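Local coordinates for protein fructuronate-tagaturonate epimerase UxaE from Cohnella laeviribosi in complex with 1 glycerol (Cohnella laeviribosi, PDB 6ILB) that probably catalyses the epimerization of D-tagaturonate to D-fructuronate, an isomerase reaction that depends on a divalent metal ion, here zinc, at residues 187-192 / 274-279; 177-182 / 266-271; 304-309 / 320-325; 115-120 / 151-156; 350-355 / 484-489. All coordinates share one frame; numbering follows the deposited sequence.

Interaction 1 (187-192 / 274-279); sequences IDNEAA and ETLAPT. Unlike the reference sequence in segment 274-279: Ala277 (reference Thr). With ZN (zinc ion), chain F.
Asn189 reaches across to the backbone of Thr275 and Leu276, a useful example of a side-chain amide tying a short, weakly bonded helical turn to an irregular loop. From CB the chain turns with CG beside the backbone N (chi1 -73°), which aims the amide at the 274-279 loop. CG itself lies only loosely against it, 3.9 Å from Leu276 N. The tip does the work: OD1 accepts a hydrogen bond from Leu276 N at 3.0 Å, the donor standing well above the amide plane, 51° out of it, and it also comes close to Thr275 CA. The other branch, ND2, stays 3.7 Å from Glu274 O. Beside this polar link, Ile187 CG2 meets Thr275 CG2 at 3.6 Å, the two side chains crossing at about a right angle, while Ala192 CB and Ala277 CB touch more loosely. Just upstream, Glu274 sends OE2 to the zinc ion at 2.6 Å, beside His161, Asp273 and His343, while its OE1 is held by Ser271. Joining the loops that follow two neighbouring barrel strands, beside a metal held by loop and strand residues, is characteristic of the C-terminal mouth of a TIM barrel.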
# COMPACT_ATOMS: atom_id res chain seq x y z
N ILE B 187 6.64 9.89 -18.40
CA ILE B 187 5.40 10.01 -19.15
C ILE B 187 5.29 11.43 -19.70
O ILE B 187 5.41 12.40 -18.96
CB ILE B 187 4.18 9.66 -18.28
CG1 ILE B 187 4.01 8.14 -18.21
CG2 ILE B 187 2.91 10.30 -18.84
CD1 ILE B 187 3.09 7.67 -17.13
N ASP B 188 5.09 11.54 -21.01
CA ASP B 188 5.04 12.82 -21.71
C ASP B 188 3.62 13.36 -21.67
O ASP B 188 2.82 13.16 -22.60
CB ASP B 188 5.53 12.66 -23.14
CG ASP B 188 6.08 13.95 -23.73
OD1 ASP B 188 5.41 15.00 -23.59
OD2 ASP B 188 7.19 13.90 -24.33
N ASN B 189 3.29 14.08 -20.59
CA ASN B 189 1.96 14.65 -20.45
C ASN B 189 1.72 15.80 -21.42
O ASN B 189 0.63 15.92 -22.00
CB ASN B 189 1.74 15.11 -19.00
CG ASN B 189 1.55 13.94 -18.05
OD1 ASN B 189 0.69 13.09 -18.26
ND2 ASN B 189 2.36 13.90 -17.00
N GLU B 190 2.73 16.66 -21.62
CA GLU B 190 2.66 17.73 -22.62
C GLU B 190 2.70 17.12 -24.01
O GLU B 190 3.60 17.41 -24.81
CB GLU B 190 3.82 18.72 -22.45
CG GLU B 190 3.42 20.10 -21.95
CD GLU B 190 4.61 20.93 -21.49
OE1 GLU B 190 4.82 22.03 -22.04
OE2 GLU B 190 5.33 20.48 -20.57
N ALA B 191 1.73 16.27 -24.30
CA ALA B 191 1.70 15.42 -25.48
C ALA B 191 0.43 14.60 -25.34
O ALA B 191 -0.30 14.40 -26.31
CB ALA B 191 2.94 14.53 -25.59
N ALA B 192 0.16 14.16 -24.11
CA ALA B 192 -1.17 13.64 -23.77
C ALA B 192 -2.26 14.67 -24.01
O ALA B 192 -3.40 14.30 -24.33
CB ALA B 192 -1.21 13.18 -22.31
N GLU B 274 -0.37 8.08 -13.80
CA GLU B 274 0.13 9.44 -13.59
C GLU B 274 0.07 10.27 -14.86
O GLU B 274 0.71 11.31 -14.94
CB GLU B 274 1.56 9.41 -13.07
CG GLU B 274 1.67 9.00 -11.61
CD GLU B 274 1.51 7.51 -11.38
OE1 GLU B 274 1.91 6.69 -12.25
OE2 GLU B 274 0.98 7.17 -10.30
N THR B 275 -0.65 9.81 -15.88
CA THR B 275 -1.03 10.72 -16.94
C THR B 275 -2.04 11.73 -16.40
O THR B 275 -2.75 11.47 -15.42
CB THR B 275 -1.63 9.95 -18.13
OG1 THR B 275 -2.45 8.89 -17.64
CG2 THR B 275 -0.55 9.38 -19.04
N LEU B 276 -2.07 12.90 -17.02
CA LEU B 276 -3.20 13.78 -16.75
C LEU B 276 -4.43 13.27 -17.47
O LEU B 276 -5.55 13.42 -16.98
CB LEU B 276 -2.89 15.21 -17.21
CG LEU B 276 -1.81 16.01 -16.47
CD1 LEU B 276 -2.22 17.48 -16.46
CD2 LEU B 276 -1.58 15.50 -15.06
N ALA B 277 -4.23 12.67 -18.63
CA ALA B 277 -5.30 11.97 -19.31
C ALA B 277 -5.56 10.63 -18.61
O ALA B 277 -4.66 10.04 -18.02
CB ALA B 277 -4.93 11.73 -20.77
N PRO B 278 -6.79 10.15 -18.64
CA PRO B 278 -7.02 8.73 -18.36
C PRO B 278 -6.24 7.88 -19.36
O PRO B 278 -5.83 8.34 -20.42
CB PRO B 278 -8.53 8.57 -18.54
CG PRO B 278 -8.96 9.76 -19.38
CD PRO B 278 -8.04 10.87 -18.94
N THR B 279 -6.05 6.62 -18.99
CA THR B 279 -5.36 5.68 -19.86
C THR B 279 -6.36 5.11 -20.86
O THR B 279 -7.19 4.26 -20.50
CB THR B 279 -4.73 4.53 -19.08
OG1 THR B 279 -3.87 5.03 -18.03
CG2 THR B 279 -3.92 3.67 -20.05
ZN ZN F . -0.11 5.07 -9.30

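Interaction 2 (177-182 / 266-271); sequences TMLTLD and VDFEIS
Met178 and Asp267 begin a ladder of parallel pairing between neighbouring strands of the eight-stranded TIM barrel, which illustrates how such a wall consumes its backbone polar groups. Five N-H to O bonds alternate across the seam: Asp267 N to Thr177 O, Leu179 N to Asp267 O, Glu269 N to Leu179 O, Leu181 N to Glu269 O and Ser271 N to Leu181 O. The first is 2.7 Å between Asp267 N and Thr177 O, the last 3.1 Å between Ser271 N and Leu181 O. The strands run at 22° to one another. On the face bearing Met178, Thr180 and Glu269, the carboxylate of Glu269, the predicted proton donor, is gripped from several sides: OE2 by Ser300 and Ser341, OE1 by His343. Thr180 lies alongside it, pointing the same way, but its OG1 is bonded to Asp158 and Lys366. Both oxygens of Asp267 are taken by the backbone N-H groups of Phe87 and Gly88, and Ser271 OG by Glu274 and Asp273. The other face is apolar, with Leu181 CB 3.9 Å from Phe268 CE1. Among the Glu269 contacts, Met178, extended beyond CG, brings its methyl CE to 3.6 Å from Glu269 OE2.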
# COMPACT_ATOMS: atom_id res chain seq x y z
N THR B 177 9.37 -8.01 -1.88
CA THR B 177 8.98 -9.02 -2.86
C THR B 177 8.10 -8.44 -3.96
O THR B 177 7.90 -9.10 -4.99
CB THR B 177 8.23 -10.16 -2.18
OG1 THR B 177 7.03 -9.63 -1.62
CG2 THR B 177 9.10 -10.78 -1.09
N MET B 178 7.59 -7.24 -3.77
CA MET B 178 6.80 -6.55 -4.77
C MET B 178 7.41 -5.17 -4.98
O MET B 178 7.79 -4.50 -4.02
CB MET B 178 5.33 -6.45 -4.33
CG MET B 178 4.45 -5.74 -5.33
SD MET B 178 2.78 -5.59 -4.73
CE MET B 178 2.11 -4.44 -5.94
N LEU B 179 7.49 -4.75 -6.23
CA LEU B 179 8.05 -3.45 -6.55
C LEU B 179 7.10 -2.73 -7.50
O LEU B 179 6.75 -3.28 -8.55
CB LEU B 179 9.45 -3.59 -7.17
CG LEU B 179 9.86 -2.27 -7.84
CD1 LEU B 179 10.07 -1.27 -6.74
CD2 LEU B 179 11.12 -2.41 -8.68
N THR B 180 6.70 -1.52 -7.14
CA THR B 180 5.81 -0.70 -7.96
C THR B 180 6.63 0.42 -8.58
O THR B 180 7.06 1.34 -7.89
CB THR B 180 4.66 -0.14 -7.11
OG1 THR B 180 4.00 -1.21 -6.42
CG2 THR B 180 3.65 0.61 -7.97
N LEU B 181 6.84 0.33 -9.89
CA LEU B 181 7.64 1.31 -10.61
C LEU B 181 6.77 2.49 -11.02
O LEU B 181 5.83 2.34 -11.80
CB LEU B 181 8.27 0.65 -11.84
CG LEU B 181 9.25 1.53 -12.61
CD1 LEU B 181 10.48 1.82 -11.72
CD2 LEU B 181 9.64 0.88 -13.94
N ASP B 182 7.11 3.67 -10.52
CA ASP B 182 6.44 4.92 -10.89
C ASP B 182 7.13 5.52 -12.11
O ASP B 182 8.33 5.81 -12.06
CB ASP B 182 6.46 5.88 -9.70
CG ASP B 182 5.68 7.15 -9.94
OD1 ASP B 182 5.28 7.42 -11.10
OD2 ASP B 182 5.44 7.89 -8.95
N VAL B 266 10.05 -11.95 -7.62
CA VAL B 266 9.73 -10.55 -7.35
C VAL B 266 8.52 -10.16 -8.20
O VAL B 266 8.58 -10.26 -9.43
CB VAL B 266 10.91 -9.63 -7.66
CG1 VAL B 266 10.43 -8.17 -7.75
CG2 VAL B 266 12.01 -9.79 -6.61
N ASP B 267 7.45 -9.71 -7.55
CA ASP B 267 6.25 -9.24 -8.24
C ASP B 267 6.46 -7.79 -8.70
O ASP B 267 6.61 -6.89 -7.86
CB ASP B 267 5.01 -9.34 -7.35
CG ASP B 267 4.50 -10.77 -7.18
OD1 ASP B 267 4.82 -11.63 -8.03
OD2 ASP B 267 3.78 -11.05 -6.19
N PHE B 268 6.43 -7.58 -10.01
CA PHE B 268 6.77 -6.32 -10.67
C PHE B 268 5.49 -5.64 -11.14
O PHE B 268 4.87 -6.08 -12.12
CB PHE B 268 7.71 -6.60 -11.84
CG PHE B 268 8.23 -5.38 -12.53
CD1 PHE B 268 8.55 -4.23 -11.82
CD2 PHE B 268 8.46 -5.40 -13.91
CE1 PHE B 268 9.07 -3.09 -12.48
CE2 PHE B 268 8.97 -4.26 -14.58
CZ PHE B 268 9.28 -3.12 -13.87
N GLU B 269 5.11 -4.56 -10.45
CA GLU B 269 3.93 -3.78 -10.79
C GLU B 269 4.35 -2.49 -11.49
O GLU B 269 5.22 -1.77 -11.00
CB GLU B 269 3.09 -3.43 -9.55
CG GLU B 269 2.02 -2.38 -9.80
CD GLU B 269 1.00 -2.25 -8.65
OE1 GLU B 269 1.11 -1.30 -7.85
OE2 GLU B 269 0.09 -3.08 -8.53
N ILE B 270 3.70 -2.19 -12.61
CA ILE B 270 3.96 -0.96 -13.35
C ILE B 270 2.80 0.00 -13.16
O ILE B 270 1.63 -0.34 -13.41
CB ILE B 270 4.22 -1.26 -14.84
CG1 ILE B 270 5.58 -1.94 -14.97
CG2 ILE B 270 4.18 0.02 -15.64
CD1 ILE B 270 5.64 -3.03 -16.01
N SER B 271 3.12 1.21 -12.71
CA SER B 271 2.13 2.25 -12.47
C SER B 271 2.20 3.25 -13.62
O SER B 271 3.25 3.84 -13.86
CB SER B 271 2.41 2.94 -11.14
OG SER B 271 1.66 4.12 -11.03

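Interaction 3 (304-309 / 320-325); sequences RFIGEF and AQFERE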
# COMPACT_ATOMS: atom_id res chain seq x y z
N ARG B 304 -4.75 4.58 -15.38
CA ARG B 304 -5.54 5.73 -14.96
C ARG B 304 -6.95 5.58 -15.52
O ARG B 304 -7.17 5.77 -16.71
CB ARG B 304 -4.91 7.02 -15.44
CG ARG B 304 -4.98 8.15 -14.43
CD ARG B 304 -6.09 9.08 -14.79
NE ARG B 304 -5.95 10.39 -14.17
CZ ARG B 304 -6.96 11.24 -14.06
NH1 ARG B 304 -8.17 10.90 -14.50
NH2 ARG B 304 -6.76 12.41 -13.50
N PHE B 305 -7.91 5.26 -14.65
CA PHE B 305 -9.28 5.09 -15.10
C PHE B 305 -9.95 6.42 -15.35
O PHE B 305 -9.58 7.45 -14.78
CB PHE B 305 -10.08 4.30 -14.07
CG PHE B 305 -9.58 2.91 -13.89
CD1 PHE B 305 -9.97 1.92 -14.77
CD2 PHE B 305 -8.70 2.61 -12.88
CE1 PHE B 305 -9.49 0.63 -14.62
CE2 PHE B 305 -8.22 1.31 -12.72
CZ PHE B 305 -8.62 0.33 -13.59
N ILE B 306 -10.95 6.39 -16.25
CA ILE B 306 -11.87 7.50 -16.46
C ILE B 306 -12.38 7.99 -15.11
O ILE B 306 -12.59 7.22 -14.18
CB ILE B 306 -13.03 7.07 -17.38
CG1 ILE B 306 -14.01 8.21 -17.68
CG2 ILE B 306 -13.83 5.92 -16.79
CD1 ILE B 306 -13.39 9.47 -18.18
N GLY B 307 -12.56 9.28 -14.99
CA GLY B 307 -12.97 9.83 -13.73
C GLY B 307 -11.77 10.14 -12.85
O GLY B 307 -10.65 10.36 -13.32
N GLU B 308 -12.03 10.15 -11.55
CA GLU B 308 -11.05 10.54 -10.55
C GLU B 308 -11.07 9.56 -9.40
O GLU B 308 -12.14 9.09 -9.00
CB GLU B 308 -11.31 11.96 -10.02
CG GLU B 308 -11.14 13.05 -11.09
CD GLU B 308 -10.64 14.38 -10.53
OE1 GLU B 308 -10.67 15.39 -11.27
OE2 GLU B 308 -10.20 14.41 -9.36
N PHE B 309 -9.88 9.27 -8.88
CA PHE B 309 -9.64 8.36 -7.77
C PHE B 309 -8.86 9.16 -6.72
O PHE B 309 -7.62 9.15 -6.73
CB PHE B 309 -8.84 7.14 -8.23
CG PHE B 309 -9.67 6.02 -8.74
CD1 PHE B 309 -10.26 6.08 -9.99
CD2 PHE B 309 -9.85 4.87 -7.98
CE1 PHE B 309 -11.02 5.04 -10.48
CE2 PHE B 309 -10.61 3.82 -8.45
CZ PHE B 309 -11.20 3.90 -9.71
N ALA B 320 -21.29 4.29 -15.51
CA ALA B 320 -21.48 3.46 -16.71
C ALA B 320 -20.28 3.55 -17.64
O ALA B 320 -19.81 2.53 -18.17
CB ALA B 320 -22.75 3.84 -17.46
N GLN B 321 -19.78 4.77 -17.87
CA GLN B 321 -18.60 4.91 -18.70
C GLN B 321 -17.42 4.18 -18.07
O GLN B 321 -16.68 3.46 -18.75
CB GLN B 321 -18.29 6.39 -18.91
CG GLN B 321 -17.26 6.70 -19.97
CD GLN B 321 -17.63 6.17 -21.36
OE1 GLN B 321 -18.73 6.44 -21.86
NE2 GLN B 321 -16.72 5.42 -21.98
N PHE B 322 -17.24 4.33 -16.76
CA PHE B 322 -16.18 3.61 -16.07
C PHE B 322 -16.27 2.11 -16.33
O PHE B 322 -15.25 1.45 -16.53
CB PHE B 322 -16.23 3.91 -14.57
CG PHE B 322 -15.38 2.99 -13.75
CD1 PHE B 322 -14.05 3.27 -13.53
CD2 PHE B 322 -15.91 1.81 -13.22
CE1 PHE B 322 -13.26 2.42 -12.79
CE2 PHE B 322 -15.11 0.94 -12.48
CZ PHE B 322 -13.79 1.24 -12.27
N GLU B 323 -17.49 1.55 -16.33
CA GLU B 323 -17.65 0.12 -16.61
C GLU B 323 -17.21 -0.23 -18.03
O GLU B 323 -16.52 -1.23 -18.24
CB GLU B 323 -19.10 -0.31 -16.38
CG GLU B 323 -19.42 -1.69 -16.93
CD GLU B 323 -20.70 -2.27 -16.34
OE1 GLU B 323 -21.61 -1.49 -16.01
OE2 GLU B 323 -20.80 -3.52 -16.19
N ARG B 324 -17.63 0.57 -19.02
CA ARG B 324 -17.17 0.35 -20.39
C ARG B 324 -15.65 0.24 -20.45
O ARG B 324 -15.11 -0.67 -21.08
CB ARG B 324 -17.65 1.46 -21.32
CG ARG B 324 -19.09 1.30 -21.78
CD ARG B 324 -19.66 2.60 -22.39
NE ARG B 324 -21.04 2.83 -21.96
CZ ARG B 324 -21.66 4.01 -21.99
NH1 ARG B 324 -21.05 5.08 -22.46
NH2 ARG B 324 -22.91 4.10 -21.55
N GLU B 325 -14.95 1.13 -19.74
CA GLU B 325 -13.49 1.14 -19.84
C GLU B 325 -12.87 -0.01 -19.05
O GLU B 325 -11.91 -0.64 -19.53
CB GLU B 325 -12.94 2.48 -19.35
CG GLU B 325 -13.53 3.68 -20.06
CD GLU B 325 -12.46 4.68 -20.50
OE1 GLU B 325 -12.80 5.63 -21.25
OE2 GLU B 325 -11.27 4.51 -20.10
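The irregular segment 304-309 passes the helical segment 320-325 with its closest backbone approach at Ile306 and Phe322, whose CA atoms are 5.8 Å apart. Ile306 is the piece that reaches the helix itself. Its CG1 is anti to the backbone N (chi1 -178°), which sets the other branch, CG2, against the helical backbone, 3.4 Å from Phe322 CA and 3.8 Å from Phe322 CB. The flank of the same isoleucine is overlaid by Glu325, whose chain bends at its second torsion and lays the carboxylate carbon CD 4.0 Å from Ile306 CB. Phe322 provides the other half of the contact. The ring leans back toward the loop, its CG turned opposite the backbone N (chi1 167°), and brings CE1 against two phenylalanines of the loop. Phe305 meets it obliquely, the ring planes at 54° and the centroids 5.6 Å apart. Phe309 receives the same CE1 at the edge of its own ring, where Phe309 CZ is 4.0 Å from Phe322 CE1. Tyr315 touches both Phe309 and Phe322, and Val351 and Leu354 of helix 349-358 pack on Phe322 as well, so the aromatic group extends beyond the two segments. As no hydrogen bond crosses between them, the loop that follows strand 300-302 is held to the next barrel helix by shape and hydrophobic burial, with the Glu325 carboxylate lying over one aliphatic surface.

Interaction 4 (115-120 / 151-156); sequences AIHPIL and YTEGYG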
# COMPACT_ATOMS: atom_id res chain seq x y z
N ALA B 115 -10.06 -15.47 0.81
CA ALA B 115 -9.25 -15.99 -0.28
C ALA B 115 -8.52 -14.81 -0.91
O ALA B 115 -8.79 -14.38 -2.02
CB ALA B 115 -10.12 -16.75 -1.27
N ILE B 116 -7.62 -14.24 -0.11
CA ILE B 116 -6.81 -13.11 -0.54
C ILE B 116 -5.46 -13.19 0.17
O ILE B 116 -5.36 -13.67 1.30
CB ILE B 116 -7.53 -11.77 -0.28
CG1 ILE B 116 -6.81 -10.64 -1.02
CG2 ILE B 116 -7.64 -11.49 1.23
CD1 ILE B 116 -7.76 -9.67 -1.73
N HIS B 117 -4.43 -12.77 -0.51
CA HIS B 117 -3.10 -12.73 0.08
C HIS B 117 -2.79 -11.30 0.51
O HIS B 117 -2.97 -10.38 -0.29
CB HIS B 117 -2.05 -13.21 -0.91
CG HIS B 117 -2.17 -14.66 -1.25
ND1 HIS B 117 -1.81 -15.66 -0.38
CD2 HIS B 117 -2.59 -15.27 -2.38
CE1 HIS B 117 -2.02 -16.83 -0.95
NE2 HIS B 117 -2.49 -16.63 -2.16
N PRO B 118 -2.36 -11.08 1.71
CA PRO B 118 -2.14 -9.69 2.16
C PRO B 118 -0.75 -9.19 1.86
O PRO B 118 0.25 -9.88 2.13
CB PRO B 118 -2.37 -9.77 3.67
CG PRO B 118 -2.00 -11.19 4.03
CD PRO B 118 -2.31 -12.04 2.82
N ILE B 119 -0.66 -7.99 1.30
CA ILE B 119 0.60 -7.27 1.22
C ILE B 119 0.64 -6.39 2.47
O ILE B 119 0.13 -5.27 2.48
CB ILE B 119 0.72 -6.47 -0.06
CG1 ILE B 119 0.26 -7.33 -1.25
CG2 ILE B 119 2.14 -6.00 -0.26
CD1 ILE B 119 1.29 -8.35 -1.67
N LEU B 120 1.20 -6.93 3.55
CA LEU B 120 1.15 -6.23 4.83
C LEU B 120 2.15 -5.10 4.93
O LEU B 120 1.93 -4.18 5.72
CB LEU B 120 1.38 -7.20 5.99
CG LEU B 120 0.17 -8.08 6.26
CD1 LEU B 120 0.57 -9.16 7.25
CD2 LEU B 120 -1.04 -7.29 6.75
N TYR B 151 -0.28 -16.34 11.60
CA TYR B 151 -0.79 -16.43 10.23
C TYR B 151 0.35 -16.90 9.33
O TYR B 151 1.31 -16.16 9.09
CB TYR B 151 -1.37 -15.08 9.81
CG TYR B 151 -1.87 -14.98 8.40
CD1 TYR B 151 -1.01 -14.63 7.37
CD2 TYR B 151 -3.23 -15.18 8.09
CE1 TYR B 151 -1.46 -14.50 6.06
CE2 TYR B 151 -3.69 -15.05 6.78
CZ TYR B 151 -2.79 -14.71 5.77
OH TYR B 151 -3.18 -14.56 4.46
N THR B 152 0.23 -18.13 8.84
CA THR B 152 1.33 -18.81 8.17
C THR B 152 1.18 -18.88 6.65
O THR B 152 2.11 -19.33 5.98
CB THR B 152 1.45 -20.24 8.73
OG1 THR B 152 0.17 -20.87 8.70
CG2 THR B 152 1.95 -20.22 10.18
N GLU B 153 0.06 -18.44 6.08
CA GLU B 153 -0.12 -18.62 4.64
C GLU B 153 0.66 -17.62 3.81
O GLU B 153 0.60 -17.71 2.58
CB GLU B 153 -1.62 -18.58 4.27
CG GLU B 153 -2.30 -19.98 4.09
CD GLU B 153 -1.75 -20.83 2.91
OE1 GLU B 153 -1.76 -20.34 1.75
OE2 GLU B 153 -1.33 -21.99 3.14
N GLY B 154 1.39 -16.69 4.43
CA GLY B 154 2.34 -15.81 3.79
C GLY B 154 1.82 -14.39 3.61
O GLY B 154 0.62 -14.14 3.48
N TYR B 155 2.76 -13.44 3.57
CA TYR B 155 2.47 -12.04 3.29
C TYR B 155 3.58 -11.46 2.42
O TYR B 155 4.71 -11.95 2.42
CB TYR B 155 2.39 -11.19 4.56
CG TYR B 155 3.74 -10.87 5.16
CD1 TYR B 155 4.38 -11.78 6.00
CD2 TYR B 155 4.37 -9.66 4.90
CE1 TYR B 155 5.62 -11.51 6.54
CE2 TYR B 155 5.62 -9.37 5.44
CZ TYR B 155 6.24 -10.30 6.27
OH TYR B 155 7.46 -10.03 6.82
N GLY B 156 3.26 -10.36 1.74
CA GLY B 156 4.19 -9.70 0.86
C GLY B 156 4.56 -8.29 1.33
O GLY B 156 3.94 -7.71 2.22
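Pro118 meets the phenol end of Tyr151, the two side chains approaching from opposite directions. The hydroxyl OH lies beside Pro118 CD, while the ring carbon CE1 comes within 3.9 Å of Pro118 CG, obliquely to the ring. Tyr151 extends this way because its CG is anti to the backbone N (chi1 177°), carrying the ring out from the loop to the strand. Further along, the backbones join: Gly156 N donates to Pro118 O at 3.1 Å, with an N-H...O angle of 161° and the donor in the carbonyl plane, and Tyr155 CA adds a CA-H...O contact to that same oxygen. Near the glycine, Ile119 CG2 lies 3.5 Å from Gly156 O, and Ile119 CD1 comes to 4.1 Å from Gly156 CA, an approach that suits a residue without a side chain. Leu120 crosses Tyr155 at about a right angle with its CD1 3.8 Å from Tyr155 CB. The far end of Tyr155 is fixed by a hydrogen bond from OH to the carbonyl of Thr82, and helix 135-149 packs on both residues through Ala142. At the start of the strand, the His117 ring stacks on Phe87 and presents an edge to Glu153 O. The pattern belongs to a beta-alpha-beta crossover: strand 117-124 leads through helices 125-131 and 135-149 to the parallel strand 156-162, and this contact sits where the returning chain enters the barrel wall beside the strand it left.

Interaction 5 (350-355 / 484-489); sequences SVFALV and LDLLGV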
# COMPACT_ATOMS: atom_id res chain seq x y z
N SER B 350 -18.11 2.13 -4.72
CA SER B 350 -18.93 2.04 -5.93
C SER B 350 -18.29 1.19 -7.03
O SER B 350 -19.00 0.78 -7.95
CB SER B 350 -19.18 3.42 -6.51
OG SER B 350 -19.97 4.19 -5.64
N VAL B 351 -16.98 0.97 -7.03
CA VAL B 351 -16.36 0.26 -8.14
C VAL B 351 -15.95 -1.16 -7.78
O VAL B 351 -15.48 -1.90 -8.66
CB VAL B 351 -15.16 1.04 -8.73
CG1 VAL B 351 -15.54 2.49 -9.06
CG2 VAL B 351 -13.92 0.98 -7.81
N PHE B 352 -16.13 -1.58 -6.52
CA PHE B 352 -15.54 -2.84 -6.08
C PHE B 352 -16.23 -4.04 -6.71
O PHE B 352 -15.56 -4.99 -7.12
CB PHE B 352 -15.55 -2.95 -4.55
CG PHE B 352 -14.49 -2.09 -3.89
CD1 PHE B 352 -13.41 -1.62 -4.60
CD2 PHE B 352 -14.59 -1.76 -2.55
CE1 PHE B 352 -12.42 -0.83 -3.96
CE2 PHE B 352 -13.62 -0.99 -1.93
CZ PHE B 352 -12.55 -0.52 -2.64
N ALA B 353 -17.57 -4.01 -6.80
CA ALA B 353 -18.27 -5.13 -7.41
C ALA B 353 -17.90 -5.27 -8.88
O ALA B 353 -17.72 -6.38 -9.38
CB ALA B 353 -19.79 -4.97 -7.26
N LEU B 354 -17.75 -4.13 -9.58
CA LEU B 354 -17.35 -4.16 -10.98
C LEU B 354 -15.94 -4.71 -11.16
O LEU B 354 -15.69 -5.53 -12.04
CB LEU B 354 -17.44 -2.74 -11.55
CG LEU B 354 -18.84 -2.17 -11.80
CD1 LEU B 354 -18.73 -0.70 -12.15
CD2 LEU B 354 -19.53 -2.94 -12.93
N VAL B 355 -15.01 -4.27 -10.32
CA VAL B 355 -13.64 -4.73 -10.44
C VAL B 355 -13.57 -6.22 -10.14
O VAL B 355 -12.86 -6.98 -10.82
CB VAL B 355 -12.75 -3.89 -9.51
CG1 VAL B 355 -11.40 -4.57 -9.26
CG2 VAL B 355 -12.60 -2.51 -10.09
N LEU B 484 -13.20 -6.10 1.23
CA LEU B 484 -13.12 -7.45 0.68
C LEU B 484 -14.49 -8.02 0.32
O LEU B 484 -14.64 -8.69 -0.71
CB LEU B 484 -12.39 -8.34 1.70
CG LEU B 484 -11.00 -7.78 1.99
CD1 LEU B 484 -10.38 -8.52 3.16
CD2 LEU B 484 -10.09 -7.85 0.74
N ASP B 485 -15.50 -7.80 1.17
CA ASP B 485 -16.86 -8.25 0.86
C ASP B 485 -17.38 -7.57 -0.40
O ASP B 485 -17.92 -8.23 -1.30
CB ASP B 485 -17.79 -7.96 2.05
CG ASP B 485 -17.35 -8.70 3.31
OD1 ASP B 485 -16.77 -9.79 3.17
OD2 ASP B 485 -17.57 -8.19 4.44
N LEU B 486 -17.26 -6.24 -0.47
CA LEU B 486 -17.60 -5.52 -1.69
C LEU B 486 -16.82 -6.04 -2.89
O LEU B 486 -17.34 -6.07 -4.01
CB LEU B 486 -17.36 -4.02 -1.51
CG LEU B 486 -18.50 -3.34 -0.75
CD1 LEU B 486 -18.12 -1.93 -0.29
CD2 LEU B 486 -19.81 -3.33 -1.57
N LEU B 487 -15.56 -6.45 -2.69
CA LEU B 487 -14.74 -6.94 -3.79
C LEU B 487 -15.14 -8.36 -4.20
O LEU B 487 -14.77 -8.80 -5.29
CB LEU B 487 -13.27 -6.91 -3.38
CG LEU B 487 -12.60 -5.54 -3.55
CD1 LEU B 487 -11.19 -5.61 -3.01
CD2 LEU B 487 -12.60 -5.12 -5.02
N GLY B 488 -15.87 -9.07 -3.35
CA GLY B 488 -16.28 -10.42 -3.62
C GLY B 488 -15.43 -11.49 -2.98
O GLY B 488 -15.66 -12.67 -3.26
N VAL B 489 -14.47 -11.12 -2.14
CA VAL B 489 -13.50 -12.10 -1.66
C VAL B 489 -14.18 -13.14 -0.76
O VAL B 489 -15.17 -12.85 -0.09
CB VAL B 489 -12.34 -11.39 -0.93
CG1 VAL B 489 -11.30 -12.37 -0.45
CG2 VAL B 489 -11.70 -10.37 -1.85
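Two helices of the barrel's outer layer meet here: helix 349-358, which follows strand 339-342, and the last turn of helix 469-487, closed by a Schellman motif. Gly488, with positive phi, leaves the helix as Gly488 N bonds back to Asp485 O and Val489 N to Leu484 O. The backbones come closest at Phe352 and Leu487, their CA atoms 4.8 Å apart. Phe352 carries the contact, and two leucines approach its ring differently. Leu487 lies over one face, with CG above the ring and CD2 3.6 Å from Phe352 CD1. Leu486 comes to the edge, nearly in the ring plane, where its CB is 3.7 Å from Phe352 CD2 and equally near Phe352 CB. Phe352 has CG beside the backbone N (chi1 -75°), which turns the ring alongside the end of the other helix. Val355 CG1 adds a looser touch to Leu487 CD2. His483 of the same C-terminal helix also meets the Phe352 ring, and Leu487 continues inward onto Phe363 and Val365 of strand 363-367. No hydrogen bond or salt bridge links the two segments, so the union of C-terminal helix and barrel helix rests at this point on aliphatic and aromatic packing.

All five contacts belong to one TIM barrel. Interactions 1 and 2 share the metal neighbourhood: they touch where Glu274 OE1 and Asp182 OD1 approach to 3.6 Å, and between them they supply Glu274 and Ser271 to the zinc site and hold the predicted proton donor Glu269. Interaction 3 flanks that site, with the Phe309 side chain about 9 Å from the zinc ion, and meets interaction 1 through a probable hydrogen bond, Thr279 N to Arg304 O at 2.7 Å. Interaction 5 adjoins interaction 3 by Phe322 against Val351 and Leu354, and interaction 4 through Ile116 and Val489. The centres of interactions 1 and 4 are 34 Å apart, on opposite sides of the chain's centre.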